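Local structure of putative dimetal phosphatase (Danio rerio, 2NXF) at residues Q192-N198 and D237-W243; P230-A236 and Q279-L283; V90-W94 and L108-S114. The protein probably hydrolyses ADP-ribose and CDP-alcohols such as CDP-choline to a nucleoside monophosphate and a second phosphorylated product, using a dinuclear metal centre. Residues are numbered along the deposited sequence.

Interaction 1 of 3, residues Q192-N198 and D237-W243; sequences QRFVKFN and DPICLAW
Second-shell residues commonly hold the ligands of a metal site in place, and this contact reaches that shell through Asn-198, whose OD1 hydrogen-bonds to the zinc ligand His-265. Residues 192-198 leave a 3-10 segment, turn through an inverse gamma turn centred on Phe-194, and end in a type I beta turn from Val-195 to Asn-198. Residues 237-243 open with an Asx turn, Asp-237 OD1 accepting from Ile-239 N at 3.0 Å, and continue as the 3-10 segment 238-240. The backbones come closest at Arg-193 and Ile-239 (CA atoms 4.3 Å apart) and widen to 6.1 Å between the CA atoms of Phe-194 and Trp-243. Asn-198, chi1 m, directs ND2 to Ile-239 O (2.8 Å) and also to Arg-193 O (2.9 Å), joining the two loops. Trp-243, also m, donates NE1 to Val-195 O at 3.2 Å, while Phe-194 sets CD1 over one face of the indole, its ring oblique to the five-membered ring (centroids 5.3 Å apart, planes at 31°). An extended Arg-193 (chi1 p, then t, t) brings NE to Trp-243 O at 2.8 Å. Water 1 bridges Gln-192 OE1 (2.7 Å) and Asp-237 OD1 (2.6 Å), the Gln-192 amide nitrogen being held by Gly-189. Phe-197 CZ meets Ile-239 CG1 at 3.8 Å. Such side-chain-to-carbonyl bonding between irregular loops is consistent with the loop-built rim of a calcineurin-like phosphoesterase site.

Interaction 2 of 3, residues P230-A236 and Q279-L283; sequences PVHPCAA and QHITL
Pro-230 starts the irregular segment 230-236 with its CA-to-CB bond toward strand 279-282, CB lying 3.7 Å from Thr-282 OG1. At Val-231 the backbone N donates to water 3 (2.9 Å), which bonds in turn to His-280 ND1 (2.9 Å); the methyl CG2 of Val-231 approaches the edge of the same imidazole, 3.8 Å from His-280 CE1. His-232, chi1 t, covers a face of that ring: its CB sits 3.7 Å from the His-280 ring centroid in a CH-pi contact, and its imidazole turns an edge to the His-280 face, T-shaped, with centroids 5.0 Å apart and planes at 63°. From here a type I beta turn, His-232 to Ala-235, folds the chain over, closed by Ala-235 N to His-232 O at 2.9 Å; within it Cys-234 N donates to His-232 ND1 at 3.1 Å. Ala-235 marks the closest backbone approach, its CA 6.2 Å from that of His-280, with CB 3.7 Å from His-280 CB; its O accepts from Thr-282 OG1 at 2.8 Å. In the extended strand His-280 and Thr-282, both chi1 m, point toward the loop, whereas Ile-281 points away and packs on strand 258-263. The loop thus covers one face of the sheet at strand 279-282, next to helix 245-253, which Val-231 and His-232 touch, while the Cys-234 to Cys-272 disulfide and the bond of His-232 NE2 to Asp-274 tie it to strand 270-273 and beyond.

Interaction 3 of 3, residues V90-W94 and L108-S114; sequences VHHVW and LSSRLNS
Leu-112 lays its CD2 methyl over a face of the His-92 imidazole, 3.9 Å from the ring centroid and 22° off the normal, a CH-pi contact with Leu-112 in the m,t rotamer. Extended strand 90-92 faces an irregular segment whose type I beta turn, Ser-110 to Asn-113, is reinforced by an ST turn: Leu-112 N donates to Ser-110 OG at 3.0 Å. CA atoms pair His-91 with Ser-114 (5.4 Å) and His-92 with Leu-112 (5.7 Å). Ser-114, chi1 p, accepts from His-92 N through OG at 2.9 Å, and Trp-94, chi1 m, donates NE1 to Leu-112 O at 2.9 Å; its CH2 reaches Leu-108 CD1 at 4.0 Å. His-92 ND1 bonds with Gln-57, and Ser-114 OG also bonds with Tyr-134 and Tyr-132. Strand 89-92 is outermost in its sheet, so the principle is plain: where no further strand follows, a serine hydroxyl can satisfy the edge amide, while an indole NH satisfies a turn carbonyl.

How the interactions relate
Followed from the N terminus, interaction 3 comes first and is complete before the others begin. It closes a short, mostly helical excursion, including helix 96-101 with the zinc ligand Asn-96, joining the loop after helix 104-108 to edge strand 89-92 of one sheet. Interaction 1 then opens at 192-198, and segment 230-236 of interaction 2 intervenes before 237-243 closes it. Interaction 2 closes only at 279-283, so the two cross. Together they fix the loop between strand 222-227 and helix 245-253 to the loop before helix 203-219 and to strand 279-282 of the second sheet. They also touch, Ala-242 N lying 3.1 Å from Pro-230 O, a probable hydrogen bond. Interaction 3 is centred about 23 Å from either centre.

Interaction 1 of 3, residues Q192-N198 and D237-W243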
loop_
_atom_site.group_PDB
_atom_site.type_symbol
_atom_site.label_atom_id
_atom_site.label_comp_id
_atom_site.label_asym_id
_atom_site.label_seq_id
_atom_site.Cartn_x
_atom_site.Cartn_y
_atom_site.Cartn_z
ATOM N N GLN A 192 -6.401 18.094 4.854
ATOM C CA GLN A 192 -4.982 17.797 5.100
ATOM C C GLN A 192 -4.377 16.855 4.058
ATOM O O GLN A 192 -3.167 16.894 3.811
ATOM C CB GLN A 192 -4.802 17.147 6.468
ATOM C CG GLN A 192 -5.129 18.029 7.652
ATOM C CD GLN A 192 -4.867 17.289 8.952
ATOM O OE1 GLN A 192 -3.712 17.105 9.341
ATOM N NE2 GLN A 192 -5.932 16.836 9.611
ATOM N N ARG A 193 -5.216 16.017 3.453
ATOM C CA ARG A 193 -4.745 14.979 2.523
ATOM C C ARG A 193 -4.146 15.533 1.234
ATOM O O ARG A 193 -3.464 14.808 0.507
ATOM C CB ARG A 193 -5.873 13.994 2.186
ATOM C CG ARG A 193 -6.946 14.546 1.249
ATOM C CD ARG A 193 -8.119 13.552 1.162
ATOM N NE ARG A 193 -9.127 13.938 0.179
ATOM C CZ ARG A 193 -10.107 14.821 0.386
ATOM N NH1 ARG A 193 -10.217 15.480 1.549
ATOM N NH2 ARG A 193 -10.992 15.071 -0.581
ATOM N N PHE A 194 -4.420 16.809 0.934
ATOM C CA PHE A 194 -3.938 17.402 -0.313
ATOM C C PHE A 194 -2.506 17.895 -0.174
ATOM O O PHE A 194 -2.237 19.106 -0.068
ATOM C CB PHE A 194 -4.895 18.500 -0.804
ATOM C CG PHE A 194 -6.194 17.940 -1.335
ATOM C CD1 PHE A 194 -6.221 17.256 -2.555
ATOM C CD2 PHE A 194 -7.370 18.061 -0.606
ATOM C CE1 PHE A 194 -7.412 16.719 -3.043
ATOM C CE2 PHE A 194 -8.568 17.530 -1.088
ATOM C CZ PHE A 194 -8.588 16.865 -2.309
ATOM N N VAL A 195 -1.605 16.916 -0.190
ATOM C CA VAL A 195 -0.167 17.104 -0.076
ATOM C C VAL A 195 0.519 16.279 -1.161
ATOM O O VAL A 195 -0.062 15.313 -1.670
ATOM C CB VAL A 195 0.383 16.664 1.318
ATOM C CG1 VAL A 195 -0.058 17.659 2.383
ATOM C CG2 VAL A 195 -0.063 15.243 1.678
ATOM N N LYS A 196 1.746 16.676 -1.488
ATOM C CA LYS A 196 2.550 16.119 -2.573
ATOM C C LYS A 196 2.910 14.646 -2.344
ATOM O O LYS A 196 3.150 13.895 -3.306
ATOM C CB LYS A 196 3.824 16.972 -2.690
ATOM C CG LYS A 196 4.728 16.688 -3.853
ATOM C CD LYS A 196 5.917 17.649 -3.813
ATOM C CE LYS A 196 7.067 17.129 -4.646
ATOM N NZ LYS A 196 8.174 18.136 -4.765
ATOM N N PHE A 197 2.945 14.220 -1.076
ATOM C CA PHE A 197 3.284 12.818 -0.798
ATOM C C PHE A 197 2.089 11.853 -0.902
ATOM O O PHE A 197 2.242 10.664 -0.658
ATOM C CB PHE A 197 4.041 12.668 0.525
ATOM C CG PHE A 197 3.304 13.152 1.751
ATOM C CD1 PHE A 197 2.368 12.324 2.396
ATOM C CD2 PHE A 197 3.616 14.394 2.325
ATOM C CE1 PHE A 197 1.724 12.733 3.583
ATOM C CE2 PHE A 197 2.979 14.821 3.524
ATOM C CZ PHE A 197 2.044 13.997 4.146
ATOM N N ASN A 198 0.915 12.391 -1.252
ATOM C CA ASN A 198 -0.248 11.585 -1.572
ATOM C C ASN A 198 -0.568 11.614 -3.066
ATOM O O ASN A 198 0.162 12.195 -3.872
ATOM C CB ASN A 198 -1.466 12.013 -0.741
ATOM C CG ASN A 198 -1.279 11.750 0.729
ATOM O OD1 ASN A 198 -0.492 10.872 1.130
ATOM N ND2 ASN A 198 -2.021 12.479 1.556
ATOM N N ASP A 237 -5.053 8.492 9.659
ATOM C CA ASP A 237 -5.022 9.939 9.861
ATOM C C ASP A 237 -5.411 10.634 8.542
ATOM O O ASP A 237 -5.014 10.176 7.470
ATOM C CB ASP A 237 -3.634 10.382 10.313
ATOM C CG ASP A 237 -3.604 11.836 10.743
ATOM O OD1 ASP A 237 -3.480 12.733 9.878
ATOM O OD2 ASP A 237 -3.733 12.116 11.962
ATOM N N PRO A 238 -6.192 11.733 8.615
ATOM C CA PRO A 238 -6.612 12.441 7.390
ATOM C C PRO A 238 -5.442 12.825 6.472
ATOM O O PRO A 238 -5.603 12.821 5.255
ATOM C CB PRO A 238 -7.274 13.712 7.915
ATOM C CG PRO A 238 -7.649 13.429 9.293
ATOM C CD PRO A 238 -6.738 12.367 9.829
ATOM N N ILE A 239 -4.273 13.123 7.038
ATOM C CA ILE A 239 -3.148 13.528 6.191
ATOM C C ILE A 239 -2.660 12.400 5.299
ATOM O O ILE A 239 -1.902 12.646 4.357
ATOM C CB ILE A 239 -1.963 14.139 6.982
ATOM C CG1 ILE A 239 -1.105 15.027 6.049
ATOM C CG2 ILE A 239 -1.143 13.040 7.676
ATOM C CD1 ILE A 239 -0.110 15.949 6.779
ATOM N N CYS A 240 -3.065 11.160 5.614
ATOM C CA CYS A 240 -2.593 9.995 4.865
ATOM C C CYS A 240 -3.563 9.485 3.804
ATOM O O CYS A 240 -3.270 8.507 3.117
ATOM C CB CYS A 240 -2.272 8.857 5.834
ATOM S SG CYS A 240 -0.879 9.257 6.870
ATOM N N LEU A 241 -4.724 10.117 3.669
ATOM C CA LEU A 241 -5.761 9.579 2.755
ATOM C C LEU A 241 -5.469 9.919 1.296
ATOM O O LEU A 241 -4.911 10.998 0.997
ATOM C CB LEU A 241 -7.129 10.198 3.100
ATOM C CG LEU A 241 -7.684 9.843 4.484
ATOM C CD1 LEU A 241 -8.852 10.756 4.858
ATOM C CD2 LEU A 241 -8.085 8.360 4.504
ATOM N N ALA A 242 -5.895 9.037 0.394
ATOM C CA ALA A 242 -5.889 9.347 -1.049
ATOM C C ALA A 242 -6.645 10.624 -1.361
ATOM O O ALA A 242 -7.655 10.950 -0.727
ATOM C CB ALA A 242 -6.489 8.211 -1.863
ATOM N N TRP A 243 -6.158 11.354 -2.357
ATOM C CA TRP A 243 -6.821 12.595 -2.762
ATOM C C TRP A 243 -8.328 12.449 -3.016
ATOM O O TRP A 243 -9.133 13.261 -2.531
ATOM C CB TRP A 243 -6.170 13.174 -4.022
ATOM C CG TRP A 243 -4.765 13.696 -3.841
ATOM C CD1 TRP A 243 -4.088 13.933 -2.669
ATOM C CD2 TRP A 243 -3.884 14.081 -4.899
ATOM N NE1 TRP A 243 -2.825 14.429 -2.944
ATOM C CE2 TRP A 243 -2.672 14.505 -4.309
ATOM C CE3 TRP A 243 -4.001 14.082 -6.299
ATOM C CZ2 TRP A 243 -1.577 14.972 -5.075
ATOM C CZ3 TRP A 243 -2.912 14.523 -7.057
ATOM C CH2 TRP A 243 -1.721 14.965 -6.445
HETATM O O HOH W 1 -2.801 15.071 10.876
HETATM O O HOH W 2 -11.425 14.770 -3.600
#

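Interaction 2 of 3, residues P230-A236 and Q279-L283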
loop_
_atom_site.group_PDB
_atom_site.type_symbol
_atom_site.label_atom_id
_atom_site.label_comp_id
_atom_site.label_asym_id
_atom_site.label_seq_id
_atom_site.Cartn_x
_atom_site.Cartn_y
_atom_site.Cartn_z
ATOM N N PRO A 230 -4.520 4.596 2.286
ATOM C CA PRO A 230 -5.860 4.307 2.822
ATOM C C PRO A 230 -6.913 5.241 2.217
ATOM O O PRO A 230 -6.580 6.330 1.714
ATOM C CB PRO A 230 -5.707 4.581 4.325
ATOM C CG PRO A 230 -4.597 5.577 4.426
ATOM C CD PRO A 230 -3.635 5.186 3.308
ATOM N N VAL A 231 -8.170 4.804 2.272
ATOM C CA VAL A 231 -9.272 5.616 1.738
ATOM C C VAL A 231 -10.396 5.880 2.742
ATOM O O VAL A 231 -11.244 6.738 2.502
ATOM C CB VAL A 231 -9.862 5.028 0.428
ATOM C CG1 VAL A 231 -8.791 4.959 -0.699
ATOM C CG2 VAL A 231 -10.505 3.632 0.694
ATOM N N HIS A 232 -10.413 5.177 3.876
ATOM C CA HIS A 232 -11.502 5.412 4.844
ATOM C C HIS A 232 -10.994 6.261 6.011
ATOM O O HIS A 232 -10.042 5.877 6.680
ATOM C CB HIS A 232 -12.093 4.094 5.355
ATOM C CG HIS A 232 -13.476 4.248 5.910
ATOM N ND1 HIS A 232 -13.780 5.152 6.909
ATOM C CD2 HIS A 232 -14.636 3.627 5.593
ATOM C CE1 HIS A 232 -15.073 5.079 7.180
ATOM N NE2 HIS A 232 -15.616 4.162 6.396
ATOM N N PRO A 233 -11.627 7.431 6.249
ATOM C CA PRO A 233 -11.190 8.291 7.345
ATOM C C PRO A 233 -11.143 7.639 8.739
ATOM O O PRO A 233 -10.427 8.140 9.613
ATOM C CB PRO A 233 -12.221 9.438 7.331
ATOM C CG PRO A 233 -12.735 9.461 5.960
ATOM C CD PRO A 233 -12.744 8.033 5.491
ATOM N N CYS A 234 -11.908 6.559 8.956
ATOM C CA CYS A 234 -11.873 5.837 10.249
ATOM C C CYS A 234 -10.629 4.974 10.411
ATOM O O CYS A 234 -10.320 4.528 11.521
ATOM C CB CYS A 234 -13.118 4.959 10.481
ATOM S SG CYS A 234 -13.615 3.835 9.137
ATOM N N ALA A 235 -9.928 4.741 9.306
ATOM C CA ALA A 235 -8.815 3.785 9.283
ATOM C C ALA A 235 -7.435 4.411 9.191
ATOM O O ALA A 235 -6.437 3.690 9.166
ATOM C CB ALA A 235 -9.010 2.765 8.133
ATOM N N ALA A 236 -7.360 5.742 9.140
ATOM C CA ALA A 236 -6.058 6.406 8.995
ATOM C C ALA A 236 -6.185 7.872 9.348
ATOM O O ALA A 236 -7.277 8.426 9.314
ATOM C CB ALA A 236 -5.551 6.280 7.577
ATOM N N GLN A 279 -14.142 -4.306 5.613
ATOM C CA GLN A 279 -13.126 -4.002 6.605
ATOM C C GLN A 279 -12.008 -3.188 5.968
ATOM O O GLN A 279 -11.497 -3.568 4.917
ATOM C CB GLN A 279 -12.574 -5.319 7.146
ATOM C CG GLN A 279 -11.407 -5.188 8.062
ATOM C CD GLN A 279 -11.838 -4.855 9.464
ATOM O OE1 GLN A 279 -12.648 -5.579 10.061
ATOM N NE2 GLN A 279 -11.298 -3.759 10.015
ATOM N N HIS A 280 -11.627 -2.082 6.605
ATOM C CA HIS A 280 -10.432 -1.335 6.198
ATOM C C HIS A 280 -9.327 -1.594 7.187
ATOM O O HIS A 280 -9.551 -1.532 8.404
ATOM C CB HIS A 280 -10.752 0.156 6.082
ATOM C CG HIS A 280 -11.688 0.447 4.950
ATOM N ND1 HIS A 280 -11.253 0.954 3.750
ATOM C CD2 HIS A 280 -13.013 0.194 4.800
ATOM C CE1 HIS A 280 -12.276 1.039 2.915
ATOM N NE2 HIS A 280 -13.360 0.594 3.532
ATOM N N ILE A 281 -8.151 -1.928 6.659
ATOM C CA ILE A 281 -6.993 -2.211 7.497
ATOM C C ILE A 281 -5.828 -1.365 7.003
ATOM O O ILE A 281 -5.463 -1.417 5.824
ATOM C CB ILE A 281 -6.578 -3.703 7.425
ATOM C CG1 ILE A 281 -7.764 -4.616 7.770
ATOM C CG2 ILE A 281 -5.370 -3.990 8.345
ATOM C CD1 ILE A 281 -7.549 -6.070 7.331
ATOM N N THR A 282 -5.255 -0.568 7.900
ATOM C CA THR A 282 -4.041 0.173 7.584
ATOM C C THR A 282 -2.924 -0.407 8.440
ATOM O O THR A 282 -2.958 -0.300 9.653
ATOM C CB THR A 282 -4.211 1.687 7.850
ATOM O OG1 THR A 282 -5.355 2.162 7.131
ATOM C CG2 THR A 282 -2.943 2.488 7.401
ATOM N N LEU A 283 -1.967 -1.058 7.789
ATOM C CA LEU A 283 -0.910 -1.751 8.504
ATOM C C LEU A 283 0.098 -0.797 9.111
ATOM O O LEU A 283 0.556 0.148 8.450
ATOM C CB LEU A 283 -0.174 -2.699 7.552
ATOM C CG LEU A 283 -0.959 -3.909 7.065
ATOM C CD1 LEU A 283 -0.165 -4.586 5.953
ATOM C CD2 LEU A 283 -1.222 -4.882 8.239
HETATM O O HOH W 3 -8.934 2.612 3.934
#

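Interaction 3 of 3, residues V90-W94 and L108-S114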
loop_
_atom_site.group_PDB
_atom_site.type_symbol
_atom_site.label_atom_id
_atom_site.label_comp_id
_atom_site.label_asym_id
_atom_site.label_seq_id
_atom_site.Cartn_x
_atom_site.Cartn_y
_atom_site.Cartn_z
ATOM N N VAL A 90 6.036 -12.671 -4.422
ATOM C CA VAL A 90 5.811 -11.465 -3.631
ATOM C C VAL A 90 5.147 -10.428 -4.534
ATOM O O VAL A 90 5.572 -10.205 -5.680
ATOM C CB VAL A 90 7.135 -10.895 -3.050
ATOM C CG1 VAL A 90 6.863 -9.652 -2.217
ATOM C CG2 VAL A 90 7.839 -11.972 -2.193
ATOM N N HIS A 91 4.086 -9.820 -4.024
ATOM C CA HIS A 91 3.353 -8.799 -4.777
ATOM C C HIS A 91 3.698 -7.448 -4.183
ATOM O O HIS A 91 3.628 -7.260 -2.962
ATOM C CB HIS A 91 1.856 -9.078 -4.733
ATOM C CG HIS A 91 1.493 -10.342 -5.437
ATOM N ND1 HIS A 91 1.299 -10.398 -6.803
ATOM C CD2 HIS A 91 1.398 -11.616 -4.986
ATOM C CE1 HIS A 91 1.056 -11.648 -7.155
ATOM N NE2 HIS A 91 1.103 -12.404 -6.071
ATOM N N HIS A 92 4.117 -6.536 -5.055
ATOM C CA HIS A 92 4.661 -5.252 -4.632
ATOM C C HIS A 92 3.703 -4.132 -5.007
ATOM O O HIS A 92 3.387 -3.956 -6.192
ATOM C CB HIS A 92 6.005 -4.983 -5.326
ATOM C CG HIS A 92 7.021 -6.059 -5.100
ATOM N ND1 HIS A 92 7.693 -6.214 -3.908
ATOM C CD2 HIS A 92 7.478 -7.029 -5.924
ATOM C CE1 HIS A 92 8.519 -7.246 -4.008
ATOM N NE2 HIS A 92 8.400 -7.764 -5.216
ATOM N N VAL A 93 3.268 -3.391 -3.991
ATOM C CA VAL A 93 2.489 -2.168 -4.162
ATOM C C VAL A 93 3.474 -1.008 -4.249
ATOM O O VAL A 93 4.438 -0.973 -3.487
ATOM C CB VAL A 93 1.519 -2.004 -2.945
ATOM C CG1 VAL A 93 0.786 -0.661 -3.005
ATOM C CG2 VAL A 93 0.527 -3.140 -2.909
ATOM N N TRP A 94 3.250 -0.073 -5.175
ATOM C CA TRP A 94 4.131 1.109 -5.270
ATOM C C TRP A 94 3.582 2.273 -4.442
ATOM O O TRP A 94 2.418 2.682 -4.602
ATOM C CB TRP A 94 4.382 1.560 -6.714
ATOM C CG TRP A 94 4.992 0.511 -7.586
ATOM C CD1 TRP A 94 5.552 -0.680 -7.194
ATOM C CD2 TRP A 94 5.135 0.579 -9.004
ATOM N NE1 TRP A 94 6.003 -1.368 -8.298
ATOM C CE2 TRP A 94 5.750 -0.632 -9.423
ATOM C CE3 TRP A 94 4.776 1.528 -9.968
ATOM C CZ2 TRP A 94 6.023 -0.911 -10.773
ATOM C CZ3 TRP A 94 5.045 1.251 -11.316
ATOM C CH2 TRP A 94 5.666 0.038 -11.701
ATOM N N LEU A 108 8.860 -0.226 -13.755
ATOM C CA LEU A 108 8.313 -1.285 -14.597
ATOM C C LEU A 108 9.358 -2.334 -14.995
ATOM O O LEU A 108 9.029 -3.524 -15.112
ATOM C CB LEU A 108 7.603 -0.702 -15.812
ATOM C CG LEU A 108 6.425 -1.528 -16.333
ATOM C CD1 LEU A 108 5.265 -1.519 -15.341
ATOM C CD2 LEU A 108 5.995 -0.985 -17.673
ATOM N N SER A 109 10.609 -1.911 -15.175
ATOM C CA SER A 109 11.679 -2.835 -15.571
ATOM C C SER A 109 12.335 -3.536 -14.372
ATOM O O SER A 109 13.255 -4.350 -14.552
ATOM C CB SER A 109 12.748 -2.094 -16.396
ATOM O OG SER A 109 13.525 -1.274 -15.537
ATOM N N SER A 110 11.868 -3.218 -13.164
ATOM C CA SER A 110 12.524 -3.659 -11.924
ATOM C C SER A 110 11.883 -4.903 -11.296
ATOM O O SER A 110 10.823 -5.350 -11.732
ATOM C CB SER A 110 12.499 -2.538 -10.887
ATOM O OG SER A 110 11.217 -2.465 -10.250
ATOM N N ARG A 111 12.516 -5.407 -10.236
ATOM C CA ARG A 111 11.976 -6.519 -9.440
ATOM C C ARG A 111 10.664 -6.135 -8.736
ATOM O O ARG A 111 9.933 -7.022 -8.265
ATOM C CB ARG A 111 12.985 -6.983 -8.375
ATOM C CG ARG A 111 14.301 -7.599 -8.913
ATOM C CD ARG A 111 14.145 -8.975 -9.528
ATOM N NE ARG A 111 13.349 -9.937 -8.753
ATOM C CZ ARG A 111 13.747 -10.593 -7.658
ATOM N NH1 ARG A 111 14.943 -10.382 -7.119
ATOM N NH2 ARG A 111 12.914 -11.456 -7.080
ATOM N N LEU A 112 10.366 -4.832 -8.659
ATOM C CA LEU A 112 9.124 -4.373 -8.008
ATOM C C LEU A 112 7.878 -4.460 -8.900
ATOM O O LEU A 112 6.765 -4.171 -8.437
ATOM C CB LEU A 112 9.261 -2.943 -7.464
ATOM C CG LEU A 112 10.325 -2.785 -6.368
ATOM C CD1 LEU A 112 10.448 -1.291 -5.994
ATOM C CD2 LEU A 112 9.963 -3.584 -5.143
ATOM N N ASN A 113 8.064 -4.825 -10.165
ATOM C CA ASN A 113 6.930 -5.052 -11.048
ATOM C C ASN A 113 6.493 -6.511 -10.895
ATOM O O ASN A 113 7.054 -7.424 -11.527
ATOM C CB ASN A 113 7.291 -4.713 -12.499
ATOM C CG ASN A 113 6.152 -5.017 -13.472
ATOM O OD1 ASN A 113 5.076 -5.484 -13.064
ATOM N ND2 ASN A 113 6.378 -4.758 -14.755
ATOM N N SER A 114 5.473 -6.726 -10.069
ATOM C CA SER A 114 4.939 -8.071 -9.853
ATOM C C SER A 114 3.685 -8.360 -10.688
ATOM O O SER A 114 3.040 -9.391 -10.508
ATOM C CB SER A 114 4.654 -8.283 -8.365
ATOM O OG SER A 114 3.885 -7.219 -7.841
#